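Long-range contacts in split-Soret cytochrome c (Desulfovibrio desulfuricans, PDB 1H21), which carries two heme c groups and one iron-sulfur cluster, probably [2Fe-2S], per subunit and may take part in sulfate reduction: residues A[18-23]-A[62-67]; A[36-41]-A[167-172]; A[91-96]-A[107-112]; A[203-208]-A[226-231]. All coordinates share one frame; numbering follows the deposited sequence.

Interaction 1. Residues A[18-23]-A[62-67]; sequences GWKPHK and APYNQF
An aromatic cluster of W19, H22 and Y64 joins the loop before helix 26-38 to the turn that follows helix 44-60, and it illustrates how two irregular segments can be held by rings and a single hydroxyl. P63, preceded by a cis peptide bond, sets its ring over one face of the W19 indole. P63 CG stands 3.4 Å from the centroid of the W19 five-membered ring and only 14° off the normal, a clear CH-pi contact. Beyond it the six-membered part of the indole meets Y64 obliquely, W19 CE3 lying 3.6 Å from Y64 CD2. Helices 44-60 and 87-99 pack around this tryptophan through V53, L98 and F99, while P68 of the second subunit touches it as well. H22 is stacked on Y60, and the edge of its imidazole meets the tyrosine tip, Y64 OH near its plane. That oxygen is gripped from several quarters: H22 NE2 gives Y64 OH a weak bond of 3.0 Å, and a water donates to it while accepting from K20 N. Its own proton goes to the K20 carbonyl, where Y64 OH sits in the carbonyl plane on a lone pair, 2.5 Å from K20 O.

Interaction 2. Residues A[36-41]-A[167-172]; sequences GYWYKG and RSERCG. Unlike the reference sequence in segment 167-172: C171 (reference Ala).
Y37 lays its ring flat on the backbone of G172, an example of glycine letting an aromatic residue come right down on a helix. From CB the side chain leaves with CG anti to the backbone N (chi1 168°), directed at helix 165-192. Y37 CG and the first ring atoms then pass over G172 CA, which lies beneath the centre of the face, 3.5 Å from the ring centroid, in a CH-pi contact. Farther out, Y37 CE1 lies 3.9 Å from G172 N, and Y37 CE2 comes within 3.4 Å of S168 O. At the tip Y37 OH lies 3.0 Å from S168 O. W38 lies at the edge of the Y37 ring, CD1 in its plane, and in turn has Y37 CD2 over the centre of one face of its indole. W38 CZ2 reaches E169 OE1 at 3.5 Å; this carboxylate is bound to V133 N through OE1 and to R173 and Y34 through OE2. C171, with C147 close by, is a probable ligand of the iron-sulfur cluster, as is C44, which lies near Y37. The contact thus joins helix 26-38 to helix 165-192, with V151 and W154 of helix 147-158 meeting R167, and V151 also C171.

Interaction 3. Residues A[91-96]-A[107-112]; sequences GAAATF and PMVNEL
M108 and F96 meet across an antiparallel helical hairpin, whose two short axes run at 164° to one another and come within 10.2 Å. The aromatic part of the contact is a CH-pi interaction: M108 CE stands over the centre of the F96 ring, 3.8 Å from its centroid and 11° off the normal. The methionine chain runs extended as far as SD and then bends at chi3 (61°), which carries CE back over the ring. M108 SD itself lies obliquely, 4.8 Å from the same F96 centroid, making this a Met-aromatic contact. The opposite face of the phenylalanine rests on its own helix, over A93 CA and A92 O, so the ring is held between its own backbone and the methionine methyl. The rest is aliphatic, with small residues meeting branched ones. A93 CB touches V109 CG2 at 3.9 Å, and the same methyl lies 4.0 Å from F96 CD2. One turn on, L112 CD2 settles against A92 CB at 4.0 Å. No hydrogen bond crosses the interface, since the side chains that meet are all apolar. Helix 165-192 closes over the seam of helices 87-99 and 102-118, its A182, I185 and I186 meeting A92, L112 and F96, while helix 44-60 backs helix 87-99 at T95.

Interaction 4. Residues A[203-208]-A[226-231]; sequences QASVSS and IMDCTP. With HEC (heme c), chain F.
S205 and D228 are brought together by two torsions: OG of the serine sits between its backbone N and carbonyl carbon (chi1 65°), while the aspartate has CG anti to its backbone N (chi1 -173°). S205 OG donates to D228 OD1; the modelled separation of 2.4 Å is very short and its exact value doubtful. S205 OG also accepts from C229 N at 3.2 Å, so one hydroxyl ties the start of helix 204-213 to two consecutive residues of the heme-binding loop. A second link comes from Q203, at the N-cap position: its NE2 lies in the carbonyl plane of I226 and binds I226 O at 3.0 Å, in a bent bond (N-H...O 136°) whose acceptor is tilted from the amide plane. E117 bridges the two segments, bound by Q203 NE2 on one carboxylate oxygen and D228 N on the other. D143 approaches D228 OD2, and the closeness of like charges may raise the affinity of one of them for a proton. Beside the polar links V206 contributes its two methyls, CG1 on I226 CG2 at 3.9 Å and CG2 on M227 O at 3.6 Å. The loop so held presents C229, first cysteine of a CXXCH heme c motif that continues to C232 and the iron ligand H233; C229 SG is bonded to heme CAB at 1.8 Å. Helix 204-213 itself leads into the other such motif, C209 to H213. Helix 102-118 touches both segments, with R114 against Q203 and H106 and N110 against I226, while W82 and F243 of the second subunit pack alongside.

How the interactions relate
Taken together, the four contacts show chemistry following position. Interaction 3 lies nearest the centre of the chain and is wholly apolar; interactions 1 and 2 are partly buried and rely on aromatic rings, set against a proline and a hydroxyl network in the first and against a glycine backbone in the second. Interaction 4, also buried but peripheral, is the most polar and is fixed to heme. Helix 165-192 is common ground, forming half of interaction 2 and backing interaction 3. Interactions 3 and 4 touch directly, N110 OD1 to I226 CD1 at 3.8 Å, whereas interactions 1 and 4 lie on opposite sides of the chain's centre. All four touch the second subunit.

Interaction 1. Residues A[18-23]-A[62-67]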
# COMPACT_ATOMS: atom_id res chain seq x y z
N GLY A 18 3.70 0.91 21.49
CA GLY A 18 3.55 1.45 22.82
C GLY A 18 2.72 2.71 23.01
O GLY A 18 2.72 3.28 24.09
N TRP A 19 2.04 3.18 21.98
CA TRP A 19 1.20 4.36 22.13
C TRP A 19 -0.10 3.96 22.85
O TRP A 19 -0.53 2.79 22.78
CB TRP A 19 0.88 4.94 20.75
CG TRP A 19 2.03 5.65 20.08
CD1 TRP A 19 3.36 5.62 20.44
CD2 TRP A 19 1.93 6.61 19.00
NE1 TRP A 19 4.08 6.51 19.67
CE2 TRP A 19 3.23 7.14 18.79
CE3 TRP A 19 0.88 7.08 18.21
CZ2 TRP A 19 3.50 8.12 17.82
CZ3 TRP A 19 1.15 8.06 17.24
CH2 TRP A 19 2.44 8.56 17.06
N LYS A 20 -0.72 4.91 23.55
CA LYS A 20 -1.98 4.67 24.26
C LYS A 20 -3.17 4.98 23.35
O LYS A 20 -3.32 6.10 22.86
CB LYS A 20 -2.05 5.50 25.55
CG LYS A 20 -3.42 5.54 26.25
CD LYS A 20 -3.29 5.67 27.77
CE LYS A 20 -2.74 4.37 28.37
NZ LYS A 20 -2.80 4.28 29.86
N PRO A 21 -3.99 3.96 23.04
CA PRO A 21 -5.15 4.22 22.18
C PRO A 21 -6.19 5.06 22.93
O PRO A 21 -6.23 5.04 24.15
CB PRO A 21 -5.66 2.82 21.86
CG PRO A 21 -5.26 2.03 23.08
CD PRO A 21 -3.88 2.53 23.37
N HIS A 22 -6.95 5.86 22.20
CA HIS A 22 -7.99 6.69 22.79
C HIS A 22 -9.23 6.48 21.94
O HIS A 22 -9.10 6.36 20.73
CB HIS A 22 -7.61 8.17 22.72
CG HIS A 22 -6.40 8.55 23.52
ND1 HIS A 22 -6.45 8.76 24.89
CD2 HIS A 22 -5.12 8.78 23.16
CE1 HIS A 22 -5.25 9.11 25.32
NE2 HIS A 22 -4.43 9.13 24.29
N LYS A 23 -10.40 6.33 22.54
CA LYS A 23 -11.63 6.19 21.76
C LYS A 23 -11.81 7.42 20.85
O LYS A 23 -11.36 8.53 21.19
CB LYS A 23 -12.86 6.03 22.66
CG LYS A 23 -13.04 4.63 23.19
CD LYS A 23 -14.50 4.33 23.38
CE LYS A 23 -14.67 2.85 23.62
NZ LYS A 23 -16.10 2.50 23.75
N ALA A 62 1.39 14.88 22.58
CA ALA A 62 2.37 13.86 22.22
C ALA A 62 1.97 12.47 22.69
O ALA A 62 1.24 12.34 23.65
CB ALA A 62 3.72 14.22 22.82
N PRO A 63 2.48 11.40 22.04
CA PRO A 63 3.41 11.41 20.90
C PRO A 63 2.70 11.68 19.56
O PRO A 63 3.33 12.11 18.58
CB PRO A 63 4.02 10.01 20.96
CG PRO A 63 2.88 9.19 21.43
CD PRO A 63 2.29 10.03 22.54
N TYR A 64 1.38 11.47 19.56
CA TYR A 64 0.51 11.65 18.40
C TYR A 64 0.80 12.90 17.60
O TYR A 64 0.94 12.85 16.38
CB TYR A 64 -0.96 11.66 18.83
CG TYR A 64 -1.26 10.73 19.98
CD1 TYR A 64 -1.33 11.20 21.28
CD2 TYR A 64 -1.40 9.37 19.77
CE1 TYR A 64 -1.52 10.34 22.35
CE2 TYR A 64 -1.59 8.50 20.83
CZ TYR A 64 -1.65 8.99 22.11
OH TYR A 64 -1.82 8.12 23.16
N ASN A 65 0.92 14.03 18.28
CA ASN A 65 1.16 15.28 17.57
C ASN A 65 2.60 15.54 17.09
O ASN A 65 2.92 16.64 16.61
CB ASN A 65 0.59 16.47 18.37
CG ASN A 65 1.48 16.91 19.54
OD1 ASN A 65 2.34 16.16 20.05
ND2 ASN A 65 1.25 18.14 19.99
N GLN A 66 3.45 14.52 17.20
CA GLN A 66 4.84 14.64 16.75
C GLN A 66 5.04 13.93 15.41
O GLN A 66 6.14 13.92 14.84
CB GLN A 66 5.81 14.05 17.78
CG GLN A 66 5.82 14.74 19.14
CD GLN A 66 6.20 16.21 19.05
OE1 GLN A 66 7.33 16.57 18.70
NE2 GLN A 66 5.24 17.07 19.37
N PHE A 67 3.98 13.29 14.91
CA PHE A 67 4.03 12.55 13.65
C PHE A 67 4.13 13.41 12.38
O PHE A 67 3.46 14.46 12.27
CB PHE A 67 2.82 11.61 13.56
CG PHE A 67 2.97 10.55 12.53
CD1 PHE A 67 3.46 9.29 12.88
CD2 PHE A 67 2.62 10.79 11.20
CE1 PHE A 67 3.61 8.28 11.93
CE2 PHE A 67 2.75 9.80 10.23
CZ PHE A 67 3.25 8.54 10.60
O HOH W 1 0.68 7.12 23.95

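Interaction 2. Residues A[36-41]-A[167-172]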
# COMPACT_ATOMS: atom_id res chain seq x y z
N GLY A 36 -9.28 16.70 5.41
CA GLY A 36 -7.87 16.41 5.27
C GLY A 36 -7.52 16.05 3.84
O GLY A 36 -6.47 16.47 3.34
N TYR A 37 -8.43 15.33 3.18
CA TYR A 37 -8.26 14.87 1.80
C TYR A 37 -7.93 16.02 0.85
O TYR A 37 -7.03 15.90 -0.02
CB TYR A 37 -9.51 14.10 1.34
CG TYR A 37 -9.59 13.82 -0.17
CD1 TYR A 37 -9.00 12.68 -0.73
CD2 TYR A 37 -10.19 14.75 -1.04
CE1 TYR A 37 -8.99 12.48 -2.13
CE2 TYR A 37 -10.18 14.55 -2.42
CZ TYR A 37 -9.58 13.43 -2.96
OH TYR A 37 -9.55 13.28 -4.33
N TRP A 38 -8.64 17.14 1.00
CA TRP A 38 -8.43 18.30 0.15
C TRP A 38 -7.23 19.14 0.57
O TRP A 38 -6.59 19.76 -0.27
CB TRP A 38 -9.68 19.16 0.13
CG TRP A 38 -10.92 18.42 -0.21
CD1 TRP A 38 -11.81 17.90 0.66
CD2 TRP A 38 -11.39 18.11 -1.53
NE1 TRP A 38 -12.83 17.28 -0.02
CE2 TRP A 38 -12.60 17.39 -1.37
CE3 TRP A 38 -10.92 18.36 -2.82
CZ2 TRP A 38 -13.34 16.91 -2.46
CZ3 TRP A 38 -11.66 17.87 -3.92
CH2 TRP A 38 -12.85 17.15 -3.72
N TYR A 39 -6.91 19.16 1.85
CA TYR A 39 -5.79 19.97 2.36
C TYR A 39 -4.49 19.83 1.58
O TYR A 39 -3.88 18.75 1.55
CB TYR A 39 -5.56 19.67 3.84
CG TYR A 39 -4.48 20.52 4.45
CD1 TYR A 39 -4.70 21.86 4.76
CD2 TYR A 39 -3.23 19.98 4.73
CE1 TYR A 39 -3.69 22.65 5.33
CE2 TYR A 39 -2.22 20.75 5.30
CZ TYR A 39 -2.45 22.08 5.59
OH TYR A 39 -1.42 22.82 6.13
N LYS A 40 -4.07 20.91 0.94
CA LYS A 40 -2.84 20.92 0.15
C LYS A 40 -2.82 19.79 -0.89
O LYS A 40 -1.77 19.46 -1.48
CB LYS A 40 -1.63 20.84 1.08
CG LYS A 40 -1.42 22.06 1.96
CD LYS A 40 -0.10 21.91 2.68
CE LYS A 40 0.28 23.16 3.46
NZ LYS A 40 1.65 22.99 4.09
N GLY A 41 -4.01 19.25 -1.16
CA GLY A 41 -4.17 18.16 -2.10
C GLY A 41 -3.47 16.89 -1.66
O GLY A 41 -3.11 16.08 -2.52
N ARG A 167 -15.12 12.21 -9.62
CA ARG A 167 -14.38 11.10 -9.05
C ARG A 167 -13.42 11.54 -7.95
O ARG A 167 -13.12 10.77 -7.04
CB ARG A 167 -13.76 10.19 -10.13
CG ARG A 167 -12.38 10.52 -10.56
CD ARG A 167 -11.30 9.79 -9.75
NE ARG A 167 -10.18 10.71 -9.56
CZ ARG A 167 -9.48 10.82 -8.44
NH1 ARG A 167 -9.75 10.05 -7.39
NH2 ARG A 167 -8.60 11.81 -8.32
N SER A 168 -12.96 12.79 -8.02
CA SER A 168 -12.09 13.29 -6.97
C SER A 168 -12.99 13.62 -5.76
O SER A 168 -12.54 13.56 -4.62
CB SER A 168 -11.31 14.51 -7.43
OG SER A 168 -12.12 15.66 -7.50
N GLU A 169 -14.25 13.95 -6.02
CA GLU A 169 -15.20 14.22 -4.94
C GLU A 169 -15.48 12.86 -4.32
O GLU A 169 -15.47 12.71 -3.10
CB GLU A 169 -16.50 14.83 -5.50
CG GLU A 169 -17.59 15.09 -4.46
CD GLU A 169 -17.22 16.13 -3.41
OE1 GLU A 169 -16.62 17.17 -3.75
OE2 GLU A 169 -17.57 15.93 -2.22
N ARG A 170 -15.69 11.86 -5.17
CA ARG A 170 -15.95 10.50 -4.72
C ARG A 170 -14.84 9.97 -3.82
O ARG A 170 -15.12 9.45 -2.74
CB ARG A 170 -16.11 9.55 -5.91
CG ARG A 170 -16.24 8.07 -5.52
CD ARG A 170 -15.72 7.19 -6.63
NE ARG A 170 -15.78 5.76 -6.34
CZ ARG A 170 -14.70 4.99 -6.18
NH1 ARG A 170 -13.47 5.53 -6.27
NH2 ARG A 170 -14.83 3.68 -5.98
N CYS A 171 -13.59 10.08 -4.27
CA CYS A 171 -12.49 9.57 -3.45
C CYS A 171 -12.39 10.32 -2.13
O CYS A 171 -12.11 9.71 -1.09
CB CYS A 171 -11.15 9.49 -4.23
SG CYS A 171 -11.03 8.01 -5.39
N GLY A 172 -12.79 11.58 -2.15
CA GLY A 172 -12.77 12.40 -0.94
C GLY A 172 -13.77 11.89 0.08
O GLY A 172 -13.48 11.86 1.28

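Interaction 3. Residues A[91-96]-A[107-112]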
# COMPACT_ATOMS: atom_id res chain seq x y z
N GLY A 91 -3.95 4.44 5.13
CA GLY A 91 -3.89 5.45 6.17
C GLY A 91 -4.61 5.02 7.43
O GLY A 91 -4.11 5.23 8.53
N ALA A 92 -5.78 4.40 7.28
CA ALA A 92 -6.55 3.96 8.44
C ALA A 92 -5.95 2.73 9.09
O ALA A 92 -5.78 2.70 10.30
CB ALA A 92 -8.01 3.69 8.04
N ALA A 93 -5.58 1.73 8.31
CA ALA A 93 -5.02 0.52 8.89
C ALA A 93 -3.65 0.74 9.53
O ALA A 93 -3.28 0.03 10.45
CB ALA A 93 -4.95 -0.57 7.85
N ALA A 94 -2.91 1.71 9.02
CA ALA A 94 -1.56 1.97 9.52
C ALA A 94 -1.58 2.42 10.95
O ALA A 94 -0.65 2.11 11.71
CB ALA A 94 -0.87 3.01 8.66
N THR A 95 -2.62 3.17 11.30
CA THR A 95 -2.78 3.69 12.66
C THR A 95 -2.86 2.55 13.68
O THR A 95 -2.31 2.65 14.78
CB THR A 95 -4.03 4.61 12.82
OG1 THR A 95 -5.23 3.84 12.70
CG2 THR A 95 -4.06 5.67 11.77
N PHE A 96 -3.45 1.43 13.28
CA PHE A 96 -3.59 0.30 14.18
C PHE A 96 -2.23 -0.20 14.65
O PHE A 96 -2.10 -0.71 15.78
CB PHE A 96 -4.33 -0.87 13.52
CG PHE A 96 -5.66 -0.52 12.95
CD1 PHE A 96 -6.25 0.73 13.21
CD2 PHE A 96 -6.33 -1.44 12.15
CE1 PHE A 96 -7.49 1.04 12.70
CE2 PHE A 96 -7.58 -1.14 11.63
CZ PHE A 96 -8.16 0.11 11.90
N PRO A 107 -7.25 -9.29 12.49
CA PRO A 107 -8.71 -9.27 12.35
C PRO A 107 -9.28 -7.87 12.17
O PRO A 107 -10.32 -7.72 11.53
CB PRO A 107 -9.19 -9.96 13.63
CG PRO A 107 -8.14 -9.60 14.64
CD PRO A 107 -6.87 -9.83 13.82
N MET A 108 -8.59 -6.86 12.68
CA MET A 108 -9.06 -5.48 12.54
C MET A 108 -9.00 -5.04 11.06
O MET A 108 -9.95 -4.49 10.53
CB MET A 108 -8.21 -4.52 13.40
CG MET A 108 -8.20 -4.82 14.91
SD MET A 108 -7.17 -3.63 15.85
CE MET A 108 -8.00 -2.12 15.51
N VAL A 109 -7.88 -5.30 10.41
CA VAL A 109 -7.72 -4.95 9.00
C VAL A 109 -8.63 -5.84 8.15
O VAL A 109 -9.15 -5.40 7.11
CB VAL A 109 -6.24 -5.12 8.57
CG1 VAL A 109 -6.08 -4.97 7.05
CG2 VAL A 109 -5.39 -4.12 9.31
N ASN A 110 -8.85 -7.08 8.58
CA ASN A 110 -9.71 -7.98 7.83
C ASN A 110 -11.12 -7.42 7.77
O ASN A 110 -11.77 -7.48 6.72
CB ASN A 110 -9.75 -9.38 8.47
CG ASN A 110 -8.53 -10.21 8.13
OD1 ASN A 110 -7.72 -9.84 7.29
ND2 ASN A 110 -8.40 -11.35 8.80
N GLU A 111 -11.58 -6.87 8.88
CA GLU A 111 -12.92 -6.28 8.93
C GLU A 111 -12.97 -5.01 8.08
O GLU A 111 -13.90 -4.83 7.27
CB GLU A 111 -13.34 -5.98 10.37
CG GLU A 111 -14.43 -4.93 10.47
CD GLU A 111 -15.42 -5.16 11.57
OE1 GLU A 111 -15.37 -6.22 12.23
OE2 GLU A 111 -16.28 -4.27 11.77
N LEU A 112 -11.99 -4.14 8.26
CA LEU A 112 -11.93 -2.91 7.49
C LEU A 112 -11.89 -3.19 5.98
O LEU A 112 -12.70 -2.64 5.24
CB LEU A 112 -10.69 -2.11 7.92
CG LEU A 112 -10.47 -0.78 7.22
CD1 LEU A 112 -11.71 0.10 7.41
CD2 LEU A 112 -9.20 -0.15 7.78

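Interaction 4. Residues A[203-208]-A[226-231]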
# COMPACT_ATOMS: atom_id res chain seq x y z
N GLN A 203 -14.02 -14.28 2.80
CA GLN A 203 -14.68 -14.26 1.51
C GLN A 203 -14.85 -15.68 0.99
O GLN A 203 -14.02 -16.56 1.24
CB GLN A 203 -13.89 -13.43 0.48
CG GLN A 203 -13.61 -12.00 0.87
CD GLN A 203 -12.20 -11.83 1.39
OE1 GLN A 203 -11.74 -12.61 2.20
NE2 GLN A 203 -11.53 -10.81 0.94
N ALA A 204 -15.92 -15.89 0.23
CA ALA A 204 -16.24 -17.20 -0.33
C ALA A 204 -15.12 -17.76 -1.18
O ALA A 204 -14.64 -18.87 -0.94
CB ALA A 204 -17.51 -17.11 -1.15
N SER A 205 -14.72 -17.00 -2.19
CA SER A 205 -13.66 -17.43 -3.09
C SER A 205 -12.35 -17.69 -2.35
O SER A 205 -11.71 -18.72 -2.56
CB SER A 205 -13.46 -16.39 -4.20
OG SER A 205 -13.00 -15.18 -3.66
N VAL A 206 -11.99 -16.78 -1.44
CA VAL A 206 -10.77 -16.93 -0.66
C VAL A 206 -10.74 -18.26 0.08
O VAL A 206 -9.74 -18.98 0.05
CB VAL A 206 -10.59 -15.78 0.33
CG1 VAL A 206 -9.27 -15.92 1.06
CG2 VAL A 206 -10.65 -14.45 -0.39
N SER A 207 -11.85 -18.59 0.73
CA SER A 207 -11.94 -19.84 1.46
C SER A 207 -11.87 -21.06 0.56
O SER A 207 -11.08 -21.96 0.83
CB SER A 207 -13.21 -19.89 2.30
OG SER A 207 -13.27 -18.78 3.18
N SER A 208 -12.64 -21.09 -0.53
CA SER A 208 -12.63 -22.27 -1.40
C SER A 208 -11.36 -22.45 -2.23
O SER A 208 -10.82 -23.54 -2.32
CB SER A 208 -13.89 -22.34 -2.29
OG SER A 208 -14.02 -21.22 -3.14
N ILE A 226 -5.14 -12.25 0.55
CA ILE A 226 -6.51 -12.65 0.79
C ILE A 226 -7.54 -11.68 0.22
O ILE A 226 -8.60 -11.45 0.80
CB ILE A 226 -6.77 -12.96 2.26
CG1 ILE A 226 -6.27 -11.82 3.14
CG2 ILE A 226 -6.10 -14.30 2.62
CD1 ILE A 226 -6.36 -12.13 4.63
N MET A 227 -7.18 -11.07 -0.91
CA MET A 227 -8.09 -10.18 -1.60
C MET A 227 -9.09 -11.14 -2.24
O MET A 227 -8.75 -12.31 -2.51
CB MET A 227 -7.36 -9.45 -2.72
CG MET A 227 -6.58 -8.25 -2.29
SD MET A 227 -5.88 -7.50 -3.71
CE MET A 227 -4.50 -8.73 -4.00
N ASP A 228 -10.32 -10.69 -2.47
CA ASP A 228 -11.29 -11.56 -3.11
C ASP A 228 -10.76 -11.91 -4.49
O ASP A 228 -10.34 -11.03 -5.26
CB ASP A 228 -12.65 -10.90 -3.21
CG ASP A 228 -13.68 -11.85 -3.72
OD1 ASP A 228 -13.78 -12.95 -3.16
OD2 ASP A 228 -14.34 -11.56 -4.72
N CYS A 229 -10.76 -13.20 -4.80
CA CYS A 229 -10.22 -13.68 -6.07
C CYS A 229 -11.08 -13.44 -7.31
O CYS A 229 -10.55 -13.42 -8.42
CB CYS A 229 -9.94 -15.16 -5.95
SG CYS A 229 -9.37 -15.60 -4.32
N THR A 230 -12.36 -13.18 -7.12
CA THR A 230 -13.31 -13.01 -8.20
C THR A 230 -12.99 -12.05 -9.36
O THR A 230 -13.05 -12.44 -10.54
CB THR A 230 -14.72 -12.65 -7.61
OG1 THR A 230 -15.13 -13.68 -6.70
CG2 THR A 230 -15.77 -12.51 -8.73
N PRO A 231 -12.60 -10.81 -9.06
CA PRO A 231 -12.31 -9.85 -10.14
C PRO A 231 -11.30 -10.25 -11.20
O PRO A 231 -11.50 -10.04 -12.40
CB PRO A 231 -11.83 -8.61 -9.38
CG PRO A 231 -12.54 -8.74 -8.04
CD PRO A 231 -12.39 -10.20 -7.73
FE HEC F . -4.17 -14.38 -8.18
CHA HEC F . -1.39 -15.35 -9.88
CHB HEC F . -4.59 -17.46 -6.96
CHC HEC F . -6.40 -13.17 -6.09
CHD HEC F . -4.34 -11.54 -10.08
NA HEC F . -3.16 -16.02 -8.30
C1A HEC F . -1.97 -16.25 -8.97
C2A HEC F . -1.48 -17.62 -8.73
C3A HEC F . -2.41 -18.19 -7.94
C4A HEC F . -3.45 -17.22 -7.71
CMA HEC F . -2.38 -19.63 -7.45
CAA HEC F . -0.26 -18.38 -9.31
CBA HEC F . -0.38 -19.05 -10.69
CGA HEC F . -0.18 -18.10 -11.85
O1A HEC F . -1.03 -18.11 -12.77
O2A HEC F . 0.83 -17.36 -11.86
NB HEC F . -5.27 -15.16 -6.82
C1B HEC F . -5.44 -16.48 -6.53
C2B HEC F . -6.35 -16.69 -5.48
C3B HEC F . -6.76 -15.45 -5.04
C4B HEC F . -6.07 -14.51 -5.95
CMB HEC F . -6.66 -18.08 -4.96
CAB HEC F . -7.66 -15.10 -4.01
CBB HEC F . -7.31 -15.05 -2.61
NC HEC F . -5.14 -12.70 -8.05
C1C HEC F . -6.04 -12.34 -7.10
C2C HEC F . -6.57 -11.04 -7.37
C3C HEC F . -5.97 -10.59 -8.53
C4C HEC F . -5.11 -11.62 -8.93
CMC HEC F . -7.60 -10.27 -6.52
CAC HEC F . -6.13 -9.39 -9.21
CBC HEC F . -5.74 -8.11 -8.62
ND HEC F . -3.12 -13.61 -9.67
C1D HEC F . -3.41 -12.49 -10.45
C2D HEC F . -2.48 -12.38 -11.60
C3D HEC F . -1.57 -13.38 -11.46
C4D HEC F . -1.96 -14.15 -10.26
CMD HEC F . -2.55 -11.40 -12.74
CAD HEC F . -0.33 -13.64 -12.32
CBD HEC F . -0.50 -14.73 -13.38
CGD HEC F . 0.76 -14.97 -14.17
O1D HEC F . 1.58 -15.76 -13.69
O2D HEC F . 0.98 -14.33 -15.22